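Long-range contacts in chitinase (Thermococcus kodakarensis KOD1, PDB 5DHE), which hydrolyses chitin as a chitinase and, through the domain described here, a chitin-binding domain, probably holds the enzyme to its polymeric substrate: residues Asp2-Asp7 against Gln95-Trp100; Tyr21-Asn26 against Phe75-Thr80; Ser46-Ala51 against Val60-Val65. All blocks are in the same frame, centred on the assembly; numbering follows the deposited sequence.

In the fold
Contact 2 is the core of the set: seven of its eight touching residues are buried, and its strands 18-26 and 72-80 are neighbours in the four-stranded sheet. Contacts 1 and 3 lie nearer the surface, their centres about 20 Å apart on opposite sides of the chain's centre, and both reach the five-stranded sheet, contact 1 through edge strand 95-99. Chemistry follows place. Contact 2 combines a backbone ladder with aromatic packing, contact 1 fastens an irregular segment by two backbone bonds and a tryptophan face, and contact 3 is side-chain packing where the chain changes sheets. K5 NZ (contact 1) and W49 N (contact 3) hydrogen-bond N26 O and G76 O of contact 2, respectively.

Contact 1 of 3, residues Asp2-Asp7 against Gln95-Trp100; sequences DLVKPD and QLWDVW
V4 lies over one face of the W97 indole: its CB is 3.7 Å from the centroid of the five-membered ring, 24° off the ring normal, a CH-pi contact. With CG1 anti to the backbone N (chi1 176°), that methyl also sits above the indole, displaced toward the rim, 3.6 Å from W97 NE1. K5 meets the six-membered ring obliquely, its CD 3.7 Å from W97 CZ3. Beyond that the chain bends at its last torsion, so that NZ turns from the indole to a salt bridge with D7 OD1, met from above the carboxylate plane, and to N26 O. Two backbone bonds fix the segment 2-7 on strand 95-99, an edge strand of its five-stranded sheet. V4 N donates to L96 O over 3.3 Å, nearly straight at 167°, and K5 N to W97 O over 2.9 Å; each uses an in-plane carbonyl lone pair. L96 O also accepts from a water that donates to D2 O as well. W97 and D98 both face L90 on the adjoining strand, a classic beta bulge. On the far side of the backbone bonds L3 runs alongside L96, its CD2 3.7 Å from L96 CG. D98 CB packs on K5 O at 3.5 Å, while its OD2 accepts a bond from F9 N.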
loop_
_atom_site.group_PDB
_atom_site.type_symbol
_atom_site.label_atom_id
_atom_site.label_comp_id
_atom_site.label_asym_id
_atom_site.label_seq_id
_atom_site.Cartn_x
_atom_site.Cartn_y
_atom_site.Cartn_z
ATOM N N ASP A 2 3.623 2.420 19.510
ATOM C CA ASP A 2 4.549 3.160 18.663
ATOM C C ASP A 2 4.740 2.446 17.335
ATOM O O ASP A 2 4.806 1.218 17.301
ATOM C CB ASP A 2 5.908 3.269 19.340
ATOM C CG ASP A 2 5.809 3.813 20.739
ATOM O OD1 ASP A 2 5.369 4.967 20.876
ATOM O OD2 ASP A 2 6.167 3.083 21.688
ATOM N N LEU A 3 4.845 3.212 16.248
ATOM C CA LEU A 3 5.085 2.613 14.935
ATOM C C LEU A 3 6.409 1.856 14.988
ATOM O O LEU A 3 7.398 2.368 15.506
ATOM C CB LEU A 3 5.168 3.697 13.868
ATOM C CG LEU A 3 3.808 4.334 13.580
ATOM C CD1 LEU A 3 4.021 5.499 12.618
ATOM C CD2 LEU A 3 2.823 3.289 12.991
ATOM N N VAL A 4 6.431 0.648 14.439
ATOM C CA VAL A 4 7.657 -0.138 14.474
ATOM C C VAL A 4 8.738 0.412 13.541
ATOM O O VAL A 4 9.925 0.338 13.856
ATOM C CB VAL A 4 7.374 -1.617 14.123
ATOM C CG1 VAL A 4 8.695 -2.411 14.070
ATOM C CG2 VAL A 4 6.436 -2.230 15.165
ATOM N N LYS A 5 8.346 0.972 12.398
ATOM C CA LYS A 5 9.331 1.497 11.450
ATOM C C LYS A 5 8.726 2.666 10.694
ATOM O O LYS A 5 8.334 2.547 9.538
ATOM C CB LYS A 5 9.779 0.396 10.474
ATOM C CG LYS A 5 11.058 0.767 9.705
ATOM C CD LYS A 5 11.594 -0.385 8.854
ATOM C CE LYS A 5 12.984 -0.061 8.281
ATOM N NZ LYS A 5 13.060 1.161 7.448
ATOM N N PRO A 6 8.661 3.828 11.352
ATOM C CA PRO A 6 8.094 5.052 10.777
ATOM C C PRO A 6 8.723 5.613 9.516
ATOM O O PRO A 6 8.226 6.601 8.986
ATOM C CB PRO A 6 8.121 6.031 11.951
ATOM C CG PRO A 6 9.309 5.582 12.737
ATOM C CD PRO A 6 9.196 4.072 12.703
ATOM N N ASP A 7 9.806 5.013 9.032
ATOM C CA ASP A 7 10.389 5.506 7.788
ATOM C C ASP A 7 10.230 4.494 6.655
ATOM O O ASP A 7 10.905 4.591 5.623
ATOM C CB ASP A 7 11.874 5.870 7.981
ATOM C CG ASP A 7 12.758 4.663 8.223
ATOM O OD1 ASP A 7 12.237 3.560 8.476
ATOM O OD2 ASP A 7 13.999 4.826 8.171
ATOM N N GLN A 95 1.831 -6.354 13.229
ATOM C CA GLN A 95 2.183 -5.140 13.957
ATOM C C GLN A 95 2.162 -3.991 12.961
ATOM O O GLN A 95 2.566 -4.151 11.814
ATOM C CB GLN A 95 3.575 -5.256 14.571
ATOM C CG GLN A 95 3.658 -6.292 15.682
ATOM C CD GLN A 95 5.042 -6.397 16.308
ATOM O OE1 GLN A 95 5.177 -6.822 17.459
ATOM N NE2 GLN A 95 6.072 -6.029 15.558
ATOM N N LEU A 96 1.697 -2.828 13.402
ATOM C CA LEU A 96 1.638 -1.660 12.527
ATOM C C LEU A 96 3.031 -1.037 12.472
ATOM O O LEU A 96 3.553 -0.559 13.484
ATOM C CB LEU A 96 0.610 -0.653 13.076
ATOM C CG LEU A 96 0.423 0.632 12.268
ATOM C CD1 LEU A 96 -0.166 0.312 10.906
ATOM C CD2 LEU A 96 -0.495 1.593 13.025
ATOM N N TRP A 97 3.627 -1.066 11.283
ATOM C CA TRP A 97 4.963 -0.516 11.064
ATOM C C TRP A 97 4.973 0.949 10.663
ATOM O O TRP A 97 5.800 1.716 11.146
ATOM C CB TRP A 97 5.683 -1.329 9.991
ATOM C CG TRP A 97 6.336 -2.570 10.522
ATOM C CD1 TRP A 97 5.900 -3.360 11.546
ATOM C CD2 TRP A 97 7.578 -3.123 10.086
ATOM N NE1 TRP A 97 6.805 -4.371 11.786
ATOM C CE2 TRP A 97 7.846 -4.248 10.901
ATOM C CE3 TRP A 97 8.494 -2.773 9.081
ATOM C CZ2 TRP A 97 8.999 -5.031 10.748
ATOM C CZ3 TRP A 97 9.644 -3.551 8.926
ATOM C CH2 TRP A 97 9.883 -4.666 9.758
ATOM N N ASP A 98 4.062 1.340 9.779
ATOM C CA ASP A 98 4.025 2.726 9.330
ATOM C C ASP A 98 2.645 3.060 8.786
ATOM O O ASP A 98 1.835 2.168 8.528
ATOM C CB ASP A 98 5.092 2.927 8.242
ATOM C CG ASP A 98 5.476 4.388 8.041
ATOM O OD1 ASP A 98 5.050 5.251 8.834
ATOM O OD2 ASP A 98 6.226 4.669 7.083
ATOM N N VAL A 99 2.403 4.352 8.614
ATOM C CA VAL A 99 1.133 4.852 8.109
ATOM C C VAL A 99 1.410 5.981 7.133
ATOM O O VAL A 99 2.309 6.795 7.351
ATOM C CB VAL A 99 0.266 5.452 9.260
ATOM C CG1 VAL A 99 -1.009 6.068 8.697
ATOM C CG2 VAL A 99 -0.088 4.380 10.293
ATOM N N TRP A 100 0.646 6.029 6.051
ATOM C CA TRP A 100 0.761 7.108 5.078
ATOM C C TRP A 100 -0.538 7.899 5.231
ATOM O O TRP A 100 -1.623 7.275 5.157
ATOM C CB TRP A 100 0.866 6.569 3.649
ATOM C CG TRP A 100 1.038 7.660 2.634
ATOM C CD1 TRP A 100 2.191 8.344 2.347
ATOM C CD2 TRP A 100 0.014 8.232 1.811
ATOM N NE1 TRP A 100 1.943 9.305 1.396
ATOM C CE2 TRP A 100 0.617 9.259 1.047
ATOM C CE3 TRP A 100 -1.354 7.978 1.642
ATOM C CZ2 TRP A 100 -0.107 10.035 0.125
ATOM C CZ3 TRP A 100 -2.077 8.747 0.728
ATOM C CH2 TRP A 100 -1.448 9.764 -0.018
ATOM O OXT TRP A 100 -0.457 9.130 5.448
HETATM O O HOH W 1 3.083 -0.798 16.043
#

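Contact 2 of 3, residues Tyr21-Asn26 against Phe75-Thr80; sequences YDVTLN and FGFIAT
Strands 21-26 and 75-80 run antiparallel, their axes 4.8 Å apart at 159°, and four backbone hydrogen bonds join the hydrogen-bonded pairs Y21-F77 and V23-F75. The bond from Y21 N to F77 O is 2.8 Å long and arrives nearly along the C=O axis. Between these pairs lies the non-hydrogen-bonded pair D22-G76, where G76 CA comes within 3.1 Å of Y21 O in a CA-H...O contact. Y21, V23, F75 and F77 share one face of the sheet. Both phenylalanines hold CG in the crowded position between the backbone N and the carbonyl carbon (chi1 70° for F75), which brings their rings over the facing strand. The CB of Y21 stands over the F77 ring, 3.8 Å from its centroid, a CH-pi contact. The two aromatic planes are near parallel, at 14°, but slid apart so that they barely overlap: Y21 CD1 meets F77 CE1 at 3.5 Å. V23 repeats the pattern, its CB 4.0 Å from the F75 centroid, with CG1 at 3.5 Å from F75 CE1, while L25 CD1 meets the F75 ring at its edge. Across the interior F62 stacks on F77 and also meets F75; V85 and M88 touch F77, and the hydroxyl of Y21 bonds V85 N. An alanine at F77 would lose the surface under Y21 CB and the stack with F62, and would probably loosen the packing between the sheets. The contact thus divides its chemistry: between the two strands polar bonding runs through the backbone alone, whereas the side chains meet through apolar and CH-pi contacts, as suits a sandwich interior.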
loop_
_atom_site.group_PDB
_atom_site.type_symbol
_atom_site.label_atom_id
_atom_site.label_comp_id
_atom_site.label_asym_id
_atom_site.label_seq_id
_atom_site.Cartn_x
_atom_site.Cartn_y
_atom_site.Cartn_z
ATOM N N TYR A 21 -0.527 5.620 -7.508
ATOM C CA TYR A 21 0.193 5.565 -6.244
ATOM C C TYR A 21 1.392 4.658 -6.458
ATOM O O TYR A 21 1.246 3.480 -6.792
ATOM C CB TYR A 21 -0.702 5.015 -5.123
ATOM C CG TYR A 21 -1.849 5.934 -4.768
ATOM C CD1 TYR A 21 -3.011 5.954 -5.535
ATOM C CD2 TYR A 21 -1.736 6.832 -3.709
ATOM C CE1 TYR A 21 -4.035 6.852 -5.258
ATOM C CE2 TYR A 21 -2.747 7.745 -3.422
ATOM C CZ TYR A 21 -3.893 7.748 -4.204
ATOM O OH TYR A 21 -4.872 8.665 -3.955
ATOM N N ASP A 22 2.583 5.227 -6.305
ATOM C CA ASP A 22 3.829 4.493 -6.471
ATOM C C ASP A 22 4.312 4.315 -5.049
ATOM O O ASP A 22 4.712 5.285 -4.390
ATOM C CB ASP A 22 4.815 5.329 -7.285
ATOM C CG ASP A 22 6.083 4.575 -7.610
ATOM O OD1 ASP A 22 6.716 4.028 -6.685
ATOM O OD2 ASP A 22 6.452 4.538 -8.800
ATOM N N VAL A 23 4.275 3.076 -4.581
ATOM C CA VAL A 23 4.608 2.779 -3.202
ATOM C C VAL A 23 5.893 2.003 -3.001
ATOM O O VAL A 23 6.025 0.881 -3.470
ATOM C CB VAL A 23 3.457 1.963 -2.549
ATOM C CG1 VAL A 23 3.753 1.700 -1.073
ATOM C CG2 VAL A 23 2.133 2.695 -2.707
ATOM N N THR A 24 6.829 2.606 -2.288
ATOM C CA THR A 24 8.077 1.938 -1.978
ATOM C C THR A 24 8.050 1.638 -0.486
ATOM O O THR A 24 7.640 2.472 0.330
ATOM C CB THR A 24 9.295 2.829 -2.329
ATOM O OG1 THR A 24 9.401 2.930 -3.756
ATOM C CG2 THR A 24 10.586 2.230 -1.757
ATOM N N LEU A 25 8.436 0.413 -0.142
ATOM C CA LEU A 25 8.482 -0.021 1.246
ATOM C C LEU A 25 9.936 -0.309 1.597
ATOM O O LEU A 25 10.540 -1.246 1.072
ATOM C CB LEU A 25 7.667 -1.294 1.446
ATOM C CG LEU A 25 6.210 -1.255 0.994
ATOM C CD1 LEU A 25 5.606 -2.664 1.195
ATOM C CD2 LEU A 25 5.421 -0.194 1.783
ATOM N N ASN A 26 10.485 0.522 2.472
ATOM C CA ASN A 26 11.861 0.366 2.920
ATOM C C ASN A 26 11.738 -0.434 4.200
ATOM O O ASN A 26 11.620 0.107 5.305
ATOM C CB ASN A 26 12.463 1.752 3.114
ATOM C CG ASN A 26 12.600 2.480 1.791
ATOM O OD1 ASN A 26 11.991 3.534 1.570
ATOM N ND2 ASN A 26 13.380 1.903 0.883
ATOM N N PHE A 75 5.548 -1.422 -5.184
ATOM C CA PHE A 75 4.378 -1.830 -5.932
ATOM C C PHE A 75 3.620 -0.567 -6.228
ATOM O O PHE A 75 3.963 0.517 -5.722
ATOM C CB PHE A 75 3.485 -2.828 -5.164
ATOM C CG PHE A 75 2.753 -2.242 -3.996
ATOM C CD1 PHE A 75 3.389 -2.070 -2.771
ATOM C CD2 PHE A 75 1.410 -1.897 -4.106
ATOM C CE1 PHE A 75 2.703 -1.572 -1.671
ATOM C CE2 PHE A 75 0.711 -1.393 -3.005
ATOM C CZ PHE A 75 1.364 -1.234 -1.787
ATOM N N GLY A 76 2.605 -0.694 -7.063
ATOM C CA GLY A 76 1.833 0.471 -7.412
ATOM C C GLY A 76 0.417 0.108 -7.766
ATOM O O GLY A 76 0.079 -1.063 -7.954
ATOM N N PHE A 77 -0.423 1.128 -7.839
ATOM C CA PHE A 77 -1.807 0.910 -8.212
ATOM C C PHE A 77 -2.411 2.225 -8.639
ATOM O O PHE A 77 -1.877 3.297 -8.344
ATOM C CB PHE A 77 -2.616 0.297 -7.048
ATOM C CG PHE A 77 -2.741 1.177 -5.817
ATOM C CD1 PHE A 77 -3.824 2.053 -5.666
ATOM C CD2 PHE A 77 -1.807 1.077 -4.781
ATOM C CE1 PHE A 77 -3.969 2.806 -4.493
ATOM C CE2 PHE A 77 -1.949 1.835 -3.601
ATOM C CZ PHE A 77 -3.027 2.691 -3.465
ATOM N N ILE A 78 -3.492 2.143 -9.400
ATOM C CA ILE A 78 -4.201 3.332 -9.811
ATOM C C ILE A 78 -5.578 3.149 -9.207
ATOM O O ILE A 78 -6.112 2.034 -9.215
ATOM C CB ILE A 78 -4.319 3.418 -11.341
ATOM C CG1 ILE A 78 -2.921 3.583 -11.933
ATOM C CG2 ILE A 78 -5.235 4.574 -11.739
ATOM C CD1 ILE A 78 -2.935 3.568 -13.468
ATOM N N ALA A 79 -6.118 4.218 -8.636
ATOM C CA ALA A 79 -7.463 4.163 -8.062
ATOM C C ALA A 79 -8.242 5.266 -8.754
ATOM O O ALA A 79 -7.698 6.339 -9.026
ATOM C CB ALA A 79 -7.421 4.392 -6.562
ATOM N N THR A 80 -9.510 5.003 -9.054
ATOM C CA THR A 80 -10.316 5.982 -9.760
ATOM C C THR A 80 -10.634 7.235 -8.960
ATOM O O THR A 80 -10.779 7.208 -7.737
ATOM C CB THR A 80 -11.611 5.325 -10.262
ATOM O OG1 THR A 80 -12.364 4.823 -9.145
ATOM C CG2 THR A 80 -11.263 4.169 -11.203
#

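Contact 3 of 3, residues Ser46-Ala51 against Val60-Val65; sequences SSVWSA and VVFTPV
Where the chain passes from strand 45-49 of one beta-sheet to strand 51-56 of the other, the residues 46-51 pack against strand 59-64. S50 has a positive phi (66°), outside the extended conformation, and marks the turn between the two strands. V48 and F62 meet tip to tip: V48 CG1, anti to the backbone N (chi1 -175°), lies 3.8 Å from F62 CE1, and V48 CG2 is 4.0 Å from the same carbon. A51 adds its methyl to that ring, CB at 4.2 Å from F62 CD1, and sets the same CB 3.3 Å from T63 O. Across from the turn, V65 packs on the S50 peptide, with CG2 3.5 Å from S50 O, an oxygen that also accepts a bond from N68 ND2. The backbone N of V65 is buried by this packing and has no partner in the model. F62 belongs to the interior between the sheets, and V37 touches it from the neighbouring strand 34-39. V48 of one sheet thus meets F62 of the other where the chain changes sheets, as in the beta-sandwich fold of many carbohydrate-binding modules, the cellulose-binding family among them.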
loop_
_atom_site.group_PDB
_atom_site.type_symbol
_atom_site.label_atom_id
_atom_site.label_comp_id
_atom_site.label_asym_id
_atom_site.label_seq_id
_atom_site.Cartn_x
_atom_site.Cartn_y
_atom_site.Cartn_z
ATOM N N SER A 46 -8.162 0.234 -10.111
ATOM C CA SER A 46 -8.310 -0.186 -11.498
ATOM C C SER A 46 -7.047 -0.785 -12.123
ATOM O O SER A 46 -7.108 -1.377 -13.198
ATOM C CB SER A 46 -8.811 1.013 -12.327
ATOM O OG SER A 46 -7.914 2.115 -12.230
ATOM N N SER A 47 -5.905 -0.624 -11.462
ATOM C CA SER A 47 -4.648 -1.194 -11.957
ATOM C C SER A 47 -3.798 -1.535 -10.744
ATOM O O SER A 47 -3.794 -0.790 -9.770
ATOM C CB SER A 47 -3.860 -0.184 -12.812
ATOM O OG SER A 47 -4.500 0.101 -14.043
ATOM N N VAL A 48 -3.084 -2.658 -10.811
ATOM C CA VAL A 48 -2.202 -3.073 -9.731
ATOM C C VAL A 48 -0.921 -3.638 -10.354
ATOM O O VAL A 48 -0.982 -4.393 -11.322
ATOM C CB VAL A 48 -2.803 -4.207 -8.870
ATOM C CG1 VAL A 48 -1.864 -4.490 -7.681
ATOM C CG2 VAL A 48 -4.196 -3.838 -8.373
ATOM N N TRP A 49 0.218 -3.268 -9.784
ATOM C CA TRP A 49 1.498 -3.758 -10.251
ATOM C C TRP A 49 2.345 -4.277 -9.101
ATOM O O TRP A 49 2.492 -3.623 -8.066
ATOM C CB TRP A 49 2.253 -2.659 -11.006
ATOM C CG TRP A 49 1.602 -2.303 -12.323
ATOM C CD1 TRP A 49 1.604 -3.044 -13.473
ATOM C CD2 TRP A 49 0.813 -1.143 -12.593
ATOM N NE1 TRP A 49 0.859 -2.412 -14.444
ATOM C CE2 TRP A 49 0.363 -1.243 -13.928
ATOM C CE3 TRP A 49 0.438 -0.029 -11.833
ATOM C CZ2 TRP A 49 -0.442 -0.269 -14.521
ATOM C CZ3 TRP A 49 -0.366 0.941 -12.420
ATOM C CH2 TRP A 49 -0.798 0.814 -13.755
ATOM N N SER A 50 2.859 -5.489 -9.290
ATOM C CA SER A 50 3.750 -6.134 -8.335
ATOM C C SER A 50 3.177 -6.497 -6.975
ATOM O O SER A 50 3.930 -6.714 -6.028
ATOM C CB SER A 50 5.006 -5.273 -8.152
ATOM O OG SER A 50 5.649 -5.099 -9.395
ATOM N N ALA A 51 1.848 -6.583 -6.888
ATOM C CA ALA A 51 1.181 -6.971 -5.650
ATOM C C ALA A 51 -0.136 -7.664 -5.955
ATOM O O ALA A 51 -0.719 -7.447 -7.021
ATOM C CB ALA A 51 0.904 -5.735 -4.788
ATOM N N VAL A 60 -8.857 -2.086 1.194
ATOM C CA VAL A 60 -8.232 -2.828 0.111
ATOM C C VAL A 60 -6.941 -3.356 0.751
ATOM O O VAL A 60 -6.287 -2.652 1.530
ATOM C CB VAL A 60 -7.920 -1.908 -1.065
ATOM C CG1 VAL A 60 -7.156 -2.691 -2.163
ATOM C CG2 VAL A 60 -9.226 -1.363 -1.634
ATOM N N VAL A 61 -6.591 -4.602 0.466
ATOM C CA VAL A 61 -5.417 -5.204 1.076
ATOM C C VAL A 61 -4.434 -5.656 0.011
ATOM O O VAL A 61 -4.761 -6.491 -0.830
ATOM C CB VAL A 61 -5.841 -6.422 1.947
ATOM C CG1 VAL A 61 -4.628 -7.036 2.621
ATOM C CG2 VAL A 61 -6.880 -5.994 2.977
ATOM N N PHE A 62 -3.237 -5.086 0.033
ATOM C CA PHE A 62 -2.193 -5.456 -0.927
ATOM C C PHE A 62 -1.154 -6.334 -0.254
ATOM O O PHE A 62 -0.737 -6.064 0.870
ATOM C CB PHE A 62 -1.503 -4.214 -1.481
ATOM C CG PHE A 62 -2.367 -3.396 -2.382
ATOM C CD1 PHE A 62 -2.650 -3.822 -3.675
ATOM C CD2 PHE A 62 -2.895 -2.190 -1.938
ATOM C CE1 PHE A 62 -3.444 -3.047 -4.522
ATOM C CE2 PHE A 62 -3.689 -1.409 -2.776
ATOM C CZ PHE A 62 -3.960 -1.839 -4.071
ATOM N N THR A 63 -0.760 -7.406 -0.940
ATOM C CA THR A 63 0.266 -8.318 -0.439
ATOM C C THR A 63 1.262 -8.525 -1.586
ATOM O O THR A 63 0.908 -8.400 -2.759
ATOM C CB THR A 63 -0.325 -9.665 0.008
ATOM O OG1 THR A 63 -1.192 -10.175 -1.011
ATOM C CG2 THR A 63 -1.100 -9.492 1.290
ATOM N N PRO A 64 2.521 -8.846 -1.261
ATOM C CA PRO A 64 3.507 -9.036 -2.322
ATOM C C PRO A 64 3.392 -10.272 -3.188
ATOM O O PRO A 64 2.883 -11.311 -2.756
ATOM C CB PRO A 64 4.829 -9.057 -1.558
ATOM C CG PRO A 64 4.449 -9.743 -0.274
ATOM C CD PRO A 64 3.115 -9.082 0.069
ATOM N N VAL A 65 3.865 -10.146 -4.423
ATOM C CA VAL A 65 3.956 -11.309 -5.279
ATOM C C VAL A 65 5.233 -11.966 -4.708
ATOM O O VAL A 65 5.990 -11.304 -3.993
ATOM C CB VAL A 65 4.140 -10.922 -6.753
ATOM C CG1 VAL A 65 2.803 -10.389 -7.295
ATOM C CG2 VAL A 65 5.243 -9.873 -6.907
#